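PDB 4K00: 1,4-dihydroxy-2-naphthoyl-CoA hydrolase from Synechocystis sp., which catalyses the hydrolysis of 1,4-dihydroxy-2-naphthoyl-CoA to 1,4-dihydroxy-2-naphthoate and CoA, a step of phylloquinone (vitamin K1) biosynthesis. Local coordinates for residues R11-A16 / D76-N81; G22-N27 / A70-G75; C94-S99 / A110-V115. All coordinates share one frame; numbering follows the deposited sequence.

Contact 1 of 3, residues R11-A16 / D76-N81; sequences RQVYLA and DRLLVN
R11 and L78 face each other as an antiparallel hydrogen-bonded pair, R11 N giving its hydrogen to L78 O at 3.0 Å and L78 N to R11 O at 2.8 Å, and next to them Q12 and R77 make a non-hydrogen-bonded pair with their CA atoms 4.5 Å apart. One bond more follows beyond the end of strand 6-12, where V13 N gives its hydrogen to D76 O at 2.9 Å. On the face that carries R11 and L78 the apolar contact is made by V13: its CG2, anti to the carbonyl carbon, touches L78 CD1 at 3.6 Å and lies 4.0 Å from D76 CB. Branched and short, valine fills this buried spot without a flexible chain, and L78 reaches on to M32 of helix 26-43. Within this chain, strand 6-12 is an outer strand of the hotdog fold, in which an antiparallel sheet wraps round that long helix. R11 turns its guanidinium away from L78; NH1 returns to Q12 O at 2.7 Å, a bond lying close to the guanidinium plane. The same group is held by salt bridges to E35 and D17, which probably offset the charge of this buried side chain. The carboxylate of D76 accepts from H73 N and Q100 NE2, whereas R77 NH2 forms a salt bridge with E102.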
loop_
_atom_site.group_PDB
_atom_site.type_symbol
_atom_site.label_atom_id
_atom_site.label_comp_id
_atom_site.label_asym_id
_atom_site.label_seq_id
_atom_site.Cartn_x
_atom_site.Cartn_y
_atom_site.Cartn_z
ATOM N N ARG A 11 -0.397 16.556 -5.962
ATOM C CA ARG A 11 -0.311 15.092 -6.000
ATOM C C ARG A 11 -0.931 14.563 -7.289
ATOM O O ARG A 11 -2.123 14.746 -7.544
ATOM C CB ARG A 11 -1.007 14.485 -4.779
ATOM C CG ARG A 11 -1.056 12.963 -4.758
ATOM C CD ARG A 11 0.328 12.325 -4.691
ATOM N NE ARG A 11 0.280 11.119 -3.871
ATOM C CZ ARG A 11 -0.235 9.957 -4.267
ATOM N NH1 ARG A 11 -0.720 9.807 -5.499
ATOM N NH2 ARG A 11 -0.253 8.926 -3.425
ATOM N N GLN A 12 -0.097 13.913 -8.092
ATOM C CA GLN A 12 -0.541 13.107 -9.223
ATOM C C GLN A 12 -1.130 11.774 -8.778
ATOM O O GLN A 12 -0.586 11.109 -7.892
ATOM C CB GLN A 12 0.649 12.867 -10.157
ATOM C CG GLN A 12 0.338 11.977 -11.343
ATOM C CD GLN A 12 -0.343 12.740 -12.455
ATOM O OE1 GLN A 12 -1.426 12.367 -12.903
ATOM N NE2 GLN A 12 0.279 13.826 -12.896
ATOM N N VAL A 13 -2.239 11.373 -9.400
ATOM C CA VAL A 13 -2.816 10.068 -9.148
ATOM C C VAL A 13 -2.078 9.032 -9.989
ATOM O O VAL A 13 -1.984 9.158 -11.211
ATOM C CB VAL A 13 -4.330 10.015 -9.457
ATOM C CG1 VAL A 13 -4.851 8.602 -9.244
ATOM C CG2 VAL A 13 -5.107 10.994 -8.578
ATOM N N TYR A 14 -1.520 8.023 -9.329
ATOM C CA TYR A 14 -0.791 6.969 -10.038
ATOM C C TYR A 14 -1.670 5.747 -10.150
ATOM O O TYR A 14 -2.679 5.653 -9.468
ATOM C CB TYR A 14 0.496 6.613 -9.297
ATOM C CG TYR A 14 1.422 7.787 -9.153
ATOM C CD1 TYR A 14 2.051 8.328 -10.256
ATOM C CD2 TYR A 14 1.637 8.375 -7.918
ATOM C CE1 TYR A 14 2.896 9.411 -10.134
ATOM C CE2 TYR A 14 2.475 9.459 -7.787
ATOM C CZ TYR A 14 3.093 9.976 -8.901
ATOM O OH TYR A 14 3.931 11.060 -8.776
ATOM N N LEU A 15 -1.282 4.804 -11.005
ATOM C CA LEU A 15 -2.099 3.621 -11.221
ATOM C C LEU A 15 -2.381 2.929 -9.884
ATOM O O LEU A 15 -3.517 2.519 -9.611
ATOM C CB LEU A 15 -1.424 2.667 -12.204
ATOM C CG LEU A 15 -2.183 1.366 -12.475
ATOM C CD1 LEU A 15 -3.568 1.619 -13.042
ATOM C CD2 LEU A 15 -1.358 0.490 -13.407
ATOM N N ALA A 16 -1.358 2.833 -9.045
ATOM C CA ALA A 16 -1.483 2.132 -7.755
ATOM C C ALA A 16 -2.529 2.762 -6.832
ATOM O O ALA A 16 -3.050 2.088 -5.946
ATOM C CB ALA A 16 -0.133 2.092 -7.045
ATOM N N ASP A 76 -5.039 11.956 -12.891
ATOM C CA ASP A 76 -5.542 13.253 -12.430
ATOM C C ASP A 76 -4.456 13.955 -11.631
ATOM O O ASP A 76 -3.647 13.313 -10.955
ATOM C CB ASP A 76 -6.788 13.088 -11.553
ATOM C CG ASP A 76 -8.026 12.711 -12.343
ATOM O OD1 ASP A 76 -7.966 12.689 -13.592
ATOM O OD2 ASP A 76 -9.069 12.448 -11.707
ATOM N N ARG A 77 -4.450 15.278 -11.690
ATOM C CA ARG A 77 -3.595 16.066 -10.822
ATOM C C ARG A 77 -4.448 16.739 -9.753
ATOM O O ARG A 77 -5.392 17.470 -10.062
ATOM C CB ARG A 77 -2.835 17.107 -11.631
ATOM C CG ARG A 77 -1.714 17.775 -10.853
ATOM C CD ARG A 77 -0.781 18.546 -11.777
ATOM N NE ARG A 77 -1.510 19.510 -12.598
ATOM C CZ ARG A 77 -1.845 20.732 -12.192
ATOM N NH1 ARG A 77 -1.512 21.144 -10.974
ATOM N NH2 ARG A 77 -2.514 21.541 -13.004
ATOM N N LEU A 78 -4.120 16.467 -8.500
ATOM C CA LEU A 78 -4.945 16.881 -7.365
ATOM C C LEU A 78 -4.184 17.892 -6.514
ATOM O O LEU A 78 -2.951 17.928 -6.527
ATOM C CB LEU A 78 -5.326 15.677 -6.514
ATOM C CG LEU A 78 -5.923 14.471 -7.238
ATOM C CD1 LEU A 78 -6.303 13.422 -6.216
ATOM C CD2 LEU A 78 -7.124 14.867 -8.082
ATOM N N LEU A 79 -4.926 18.717 -5.783
ATOM C CA LEU A 79 -4.362 19.555 -4.732
ATOM C C LEU A 79 -4.914 19.092 -3.393
ATOM O O LEU A 79 -6.114 18.867 -3.249
ATOM C CB LEU A 79 -4.738 21.018 -4.970
ATOM C CG LEU A 79 -4.286 21.611 -6.307
ATOM C CD1 LEU A 79 -4.820 23.020 -6.487
ATOM C CD2 LEU A 79 -2.770 21.592 -6.396
ATOM N N VAL A 80 -4.027 18.927 -2.422
ATOM C CA VAL A 80 -4.437 18.702 -1.040
ATOM C C VAL A 80 -4.098 19.931 -0.231
ATOM O O VAL A 80 -2.920 20.251 -0.039
ATOM C CB VAL A 80 -3.713 17.513 -0.395
ATOM C CG1 VAL A 80 -4.291 17.260 0.999
ATOM C CG2 VAL A 80 -3.814 16.275 -1.274
ATOM N N ASN A 81 -5.131 20.634 0.218
ATOM C CA ASN A 81 -4.941 21.838 0.990
ATOM C C ASN A 81 -5.099 21.550 2.455
ATOM O O ASN A 81 -6.103 20.996 2.879
ATOM C CB ASN A 81 -5.928 22.926 0.564
ATOM C CG ASN A 81 -5.418 23.718 -0.616
ATOM O OD1 ASN A 81 -4.469 24.496 -0.491
ATOM N ND2 ASN A 81 -6.021 23.511 -1.768
#

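Contact 2 of 3, residues G22-N27 / A70-G75; sequences GVVYFN and APAHCG
Segment 22-27 follows the predicted active-site residue D19 and leads into the long central helix of the hotdog fold, and here it is tied to the connection between strands 57-68 and 77-86. The direct tie is one backbone bond, V24 N to A72 O at 2.9 Å. The same oxygen also receives a CA-H...O contact from V23 CA at 3.3 Å. Two waters bridge further backbone groups: water 1 donates to G22 O and accepts from C74 N, while water 2 donates to V24 O and accepts from A72 N. Two irregular chains can thus satisfy polar groups that no regular sheet pairing serves. G22 has a positive phi of 94°, where a side chain would press on the preceding carbonyl oxygen, which suits glycine. Its O lies 3.2 Å from H73 CD2, obliquely to the imidazole. V23 CG1, placed anti to the carbonyl carbon (chi1 -57°), meets P71 CB at 3.8 Å, with H73 NE2 at 3.9 Å on the same methyl. The rigid proline ring gives this methyl a fixed apolar wall, and P71 also contacts R122 of the fourth subunit. V24 CG2 meets A72 CB, also at 3.8 Å, and the small alanine fits closely against this methyl. Further out, F29 of helix 26-43 touches both V24 and A72, L107 of strand 106-118 lies against A72, and V13, just beyond strand 6-12, packs on V24.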
loop_
_atom_site.group_PDB
_atom_site.type_symbol
_atom_site.label_atom_id
_atom_site.label_comp_id
_atom_site.label_asym_id
_atom_site.label_seq_id
_atom_site.Cartn_x
_atom_site.Cartn_y
_atom_site.Cartn_z
ATOM N N GLY A 22 -12.200 1.451 -11.096
ATOM C CA GLY A 22 -11.728 2.446 -12.050
ATOM C C GLY A 22 -11.442 3.818 -11.444
ATOM O O GLY A 22 -11.175 4.766 -12.176
ATOM N N VAL A 23 -11.490 3.924 -10.118
ATOM C CA VAL A 23 -11.329 5.212 -9.429
ATOM C C VAL A 23 -10.311 5.096 -8.286
ATOM O O VAL A 23 -9.883 3.994 -7.933
ATOM C CB VAL A 23 -12.673 5.729 -8.846
ATOM C CG1 VAL A 23 -13.735 5.872 -9.935
ATOM C CG2 VAL A 23 -13.170 4.826 -7.725
ATOM N N VAL A 24 -9.922 6.230 -7.716
ATOM C CA VAL A 24 -9.030 6.227 -6.542
ATOM C C VAL A 24 -9.697 5.511 -5.360
ATOM O O VAL A 24 -10.835 5.807 -4.999
ATOM C CB VAL A 24 -8.627 7.662 -6.134
ATOM C CG1 VAL A 24 -7.897 7.664 -4.804
ATOM C CG2 VAL A 24 -7.767 8.296 -7.212
ATOM N N TYR A 25 -8.986 4.535 -4.800
ATOM C CA TYR A 25 -9.431 3.776 -3.625
ATOM C C TYR A 25 -9.504 4.689 -2.401
ATOM O O TYR A 25 -8.636 5.543 -2.207
ATOM C CB TYR A 25 -8.430 2.636 -3.385
ATOM C CG TYR A 25 -8.755 1.667 -2.282
ATOM C CD1 TYR A 25 -9.827 0.791 -2.381
ATOM C CD2 TYR A 25 -7.950 1.594 -1.145
ATOM C CE1 TYR A 25 -10.101 -0.125 -1.370
ATOM C CE2 TYR A 25 -8.219 0.687 -0.133
ATOM C CZ TYR A 25 -9.292 -0.169 -0.247
ATOM O OH TYR A 25 -9.573 -1.085 0.764
ATOM N N PHE A 26 -10.538 4.501 -1.579
ATOM C CA PHE A 26 -10.877 5.471 -0.540
ATOM C C PHE A 26 -9.661 5.771 0.334
ATOM O O PHE A 26 -9.389 6.916 0.659
ATOM C CB PHE A 26 -12.053 4.973 0.304
ATOM C CG PHE A 26 -11.674 3.970 1.356
ATOM C CD1 PHE A 26 -11.464 2.640 1.027
ATOM C CD2 PHE A 26 -11.533 4.357 2.677
ATOM C CE1 PHE A 26 -11.105 1.728 1.999
ATOM C CE2 PHE A 26 -11.175 3.452 3.649
ATOM C CZ PHE A 26 -10.959 2.131 3.305
ATOM N N ASN A 27 -8.918 4.726 0.676
ATOM C CA ASN A 27 -7.837 4.799 1.651
ATOM C C ASN A 27 -6.644 5.554 1.098
ATOM O O ASN A 27 -5.835 6.102 1.851
ATOM C CB ASN A 27 -7.374 3.376 1.995
ATOM C CG ASN A 27 -6.910 3.246 3.418
ATOM O OD1 ASN A 27 -7.242 4.071 4.274
ATOM N ND2 ASN A 27 -6.155 2.200 3.691
ATOM N N ALA A 70 -16.722 13.065 -4.507
ATOM C CA ALA A 70 -16.623 12.761 -5.929
ATOM C C ALA A 70 -15.324 12.008 -6.204
ATOM O O ALA A 70 -14.341 12.194 -5.486
ATOM C CB ALA A 70 -16.675 14.044 -6.737
ATOM N N PRO A 71 -15.318 11.145 -7.235
ATOM C CA PRO A 71 -14.167 10.271 -7.490
ATOM C C PRO A 71 -13.058 10.965 -8.259
ATOM O O PRO A 71 -13.284 12.016 -8.864
ATOM C CB PRO A 71 -14.769 9.138 -8.322
ATOM C CG PRO A 71 -15.896 9.793 -9.066
ATOM C CD PRO A 71 -16.449 10.845 -8.133
ATOM N N ALA A 72 -11.864 10.387 -8.212
ATOM C CA ALA A 72 -10.785 10.756 -9.112
ATOM C C ALA A 72 -10.285 9.532 -9.868
ATOM O O ALA A 72 -10.605 8.399 -9.515
ATOM C CB ALA A 72 -9.651 11.404 -8.330
ATOM N N HIS A 73 -9.516 9.772 -10.922
ATOM C CA HIS A 73 -9.049 8.715 -11.809
ATOM C C HIS A 73 -7.543 8.817 -12.005
ATOM O O HIS A 73 -6.932 9.851 -11.725
ATOM C CB HIS A 73 -9.759 8.793 -13.168
ATOM C CG HIS A 73 -11.248 8.736 -13.076
ATOM N ND1 HIS A 73 -12.024 9.851 -12.836
ATOM C CD2 HIS A 73 -12.111 7.699 -13.207
ATOM C CE1 HIS A 73 -13.297 9.499 -12.803
ATOM N NE2 HIS A 73 -13.377 8.200 -13.023
ATOM N N CYS A 74 -6.960 7.720 -12.486
ATOM C CA CYS A 74 -5.547 7.638 -12.830
ATOM C C CYS A 74 -5.113 8.779 -13.729
ATOM O O CYS A 74 -5.741 9.056 -14.754
ATOM C CB CYS A 74 -5.291 6.312 -13.558
ATOM S SG CYS A 74 -3.555 5.931 -13.783
ATOM N N GLY A 75 -4.023 9.436 -13.356
ATOM C CA GLY A 75 -3.511 10.527 -14.160
ATOM C C GLY A 75 -4.007 11.896 -13.732
ATOM O O GLY A 75 -3.459 12.896 -14.163
HETATM O O HOH W 1 -8.609 5.383 -13.048
HETATM O O HOH W 2 -12.156 7.918 -6.132
#

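Contact 3 of 3, residues C94-S99 / A110-V115; sequences CDYEIS and AQTHHV
Y96 OH and T112 OG1 are hydrogen-bonded at 2.7 Å, the two side chains crossing at about a right angle with the threonine oxygen at the ring edge. T112 OG1 sits between the backbone N and the carbonyl carbon (chi1 59°) and also bonds H114 NE2 at 2.8 Å, so a buried hydroxyl has two polar partners. C94 SG approaches that imidazole obliquely, 3.7 Å from NE2, while A110, small enough to sit beside the ring, brings CB to 4.0 Å from Y96 CD1. On the face carrying D95 and Q111 these two side chains lie side by side. Q111 NE2 donates to D95 OD1 at 2.7 Å on its syn side, the carboxylate and amide planes 77° apart. A leucine in place of Q111 would probably leave D95 OD1 without this amide donor and its carboxylate freer to turn. All this sits on the antiparallel hairpin of strands 91-100 and 106-118, in the middle of the hotdog sheet; the hairpin's paired backbone bonds link C94 with T112 and Y96 with A110. Outside it, C33 and Y37 of helix 26-43 cover Y96, and F92 stacks on H114.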
loop_
_atom_site.group_PDB
_atom_site.type_symbol
_atom_site.label_atom_id
_atom_site.label_comp_id
_atom_site.label_asym_id
_atom_site.label_seq_id
_atom_site.Cartn_x
_atom_site.Cartn_y
_atom_site.Cartn_z
ATOM N N CYS A 94 -4.921 18.398 11.880
ATOM C CA CYS A 94 -4.801 18.735 10.468
ATOM C C CYS A 94 -6.159 18.626 9.772
ATOM O O CYS A 94 -6.877 17.640 9.945
ATOM C CB CYS A 94 -3.824 17.777 9.795
ATOM S SG CYS A 94 -2.125 17.864 10.405
ATOM N N ASP A 95 -6.496 19.651 8.992
ATOM C CA ASP A 95 -7.733 19.702 8.196
ATOM C C ASP A 95 -7.373 19.762 6.739
ATOM O O ASP A 95 -6.541 20.577 6.342
ATOM C CB ASP A 95 -8.519 20.969 8.512
ATOM C CG ASP A 95 -9.498 20.779 9.623
ATOM O OD1 ASP A 95 -10.573 20.195 9.365
ATOM O OD2 ASP A 95 -9.199 21.236 10.742
ATOM N N TYR A 96 -7.990 18.896 5.939
ATOM C CA TYR A 96 -7.589 18.735 4.543
ATOM C C TYR A 96 -8.791 18.923 3.646
ATOM O O TYR A 96 -9.885 18.461 3.964
ATOM C CB TYR A 96 -7.020 17.340 4.280
ATOM C CG TYR A 96 -5.973 16.830 5.246
ATOM C CD1 TYR A 96 -6.327 16.205 6.438
ATOM C CD2 TYR A 96 -4.623 16.927 4.938
ATOM C CE1 TYR A 96 -5.362 15.716 7.307
ATOM C CE2 TYR A 96 -3.651 16.429 5.791
ATOM C CZ TYR A 96 -4.024 15.819 6.972
ATOM O OH TYR A 96 -3.059 15.330 7.822
ATOM N N GLU A 97 -8.580 19.577 2.512
ATOM C CA GLU A 97 -9.500 19.463 1.382
ATOM C C GLU A 97 -8.744 18.971 0.170
ATOM O O GLU A 97 -7.657 19.473 -0.119
ATOM C CB GLU A 97 -10.107 20.820 1.027
ATOM C CG GLU A 97 -10.935 21.458 2.118
ATOM C CD GLU A 97 -11.832 22.558 1.578
ATOM O OE1 GLU A 97 -11.376 23.329 0.712
ATOM O OE2 GLU A 97 -12.997 22.636 2.001
ATOM N N ILE A 98 -9.324 17.992 -0.531
ATOM C CA ILE A 98 -8.719 17.450 -1.748
ATOM C C ILE A 98 -9.563 17.843 -2.950
ATOM O O ILE A 98 -10.774 17.598 -2.986
ATOM C CB ILE A 98 -8.582 15.912 -1.701
ATOM C CG1 ILE A 98 -7.859 15.484 -0.427
ATOM C CG2 ILE A 98 -7.829 15.405 -2.928
ATOM C CD1 ILE A 98 -7.808 13.981 -0.224
ATOM N N SER A 99 -8.915 18.458 -3.930
ATOM C CA SER A 99 -9.614 18.966 -5.091
ATOM C C SER A 99 -8.852 18.623 -6.366
ATOM O O SER A 99 -7.646 18.363 -6.326
ATOM C CB SER A 99 -9.788 20.481 -4.977
ATOM O OG SER A 99 -8.523 21.108 -4.825
ATOM N N ALA A 110 -11.080 15.929 5.001
ATOM C CA ALA A 110 -10.557 15.000 6.003
ATOM C C ALA A 110 -9.973 15.748 7.199
ATOM O O ALA A 110 -9.710 16.960 7.135
ATOM C CB ALA A 110 -9.497 14.089 5.386
ATOM N N GLN A 111 -9.788 15.007 8.290
ATOM C CA GLN A 111 -9.086 15.490 9.472
ATOM C C GLN A 111 -8.201 14.378 10.007
ATOM O O GLN A 111 -8.566 13.204 9.934
ATOM C CB GLN A 111 -10.068 15.900 10.553
ATOM C CG GLN A 111 -10.844 17.160 10.242
ATOM C CD GLN A 111 -11.580 17.706 11.458
ATOM O OE1 GLN A 111 -11.808 16.990 12.436
ATOM N NE2 GLN A 111 -11.966 18.981 11.393
ATOM N N THR A 112 -7.016 14.741 10.494
ATOM C CA THR A 112 -6.212 13.839 11.317
ATOM C C THR A 112 -5.782 14.562 12.598
ATOM O O THR A 112 -5.492 15.746 12.568
ATOM C CB THR A 112 -4.972 13.314 10.559
ATOM O OG1 THR A 112 -4.145 14.404 10.127
ATOM C CG2 THR A 112 -5.375 12.486 9.337
ATOM N N HIS A 113 -5.789 13.851 13.722
ATOM C CA HIS A 113 -5.331 14.383 15.001
ATOM C C HIS A 113 -4.113 13.586 15.440
ATOM O O HIS A 113 -4.060 12.348 15.278
ATOM C CB HIS A 113 -6.390 14.237 16.100
ATOM C CG HIS A 113 -7.690 14.923 15.818
ATOM N ND1 HIS A 113 -7.942 15.629 14.660
ATOM C CD2 HIS A 113 -8.822 15.002 16.556
ATOM C CE1 HIS A 113 -9.174 16.110 14.697
ATOM N NE2 HIS A 113 -9.725 15.750 15.838
ATOM N N HIS A 114 -3.164 14.293 16.027
ATOM C CA HIS A 114 -1.852 13.757 16.347
ATOM C C HIS A 114 -1.498 14.197 17.754
ATOM O O HIS A 114 -1.749 15.351 18.147
ATOM C CB HIS A 114 -0.793 14.320 15.392
ATOM C CG HIS A 114 -1.166 14.241 13.945
ATOM N ND1 HIS A 114 -0.488 13.445 13.048
ATOM C CD2 HIS A 114 -2.128 14.876 13.234
ATOM C CE1 HIS A 114 -1.019 13.592 11.847
ATOM N NE2 HIS A 114 -2.025 14.445 11.934
ATOM N N VAL A 115 -0.897 13.299 18.522
ATOM C CA VAL A 115 -0.512 13.639 19.865
ATOM C C VAL A 115 0.936 13.268 20.109
ATOM O O VAL A 115 1.469 12.332 19.508
ATOM C CB VAL A 115 -1.394 12.953 20.914
ATOM C CG1 VAL A 115 -2.863 13.272 20.676
ATOM C CG2 VAL A 115 -1.148 11.455 20.911
#

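Along the chain, contact 2 falls between the two halves of contact 1, and contact 3 follows both. Contacts 1 and 2 have centres 9 Å apart and touch directly: V13 and G75 are probably joined by a backbone bond, so the loop leading into helix 26-43 and the one leading into strand 77-86 are fastened together in the neighbourhood of the predicted active-site residue D19. Contact 3 lies nearer the chain's centre, its own centre 16 Å from that of contact 1, and shares its sheet because strands 77-86 and 91-100 are neighbours. Contacts 2 and 3 do not touch, their nearest atoms being about 7 Å apart. Contact 1 thus links the sheet of contact 3 to the loops of contact 2, touching both.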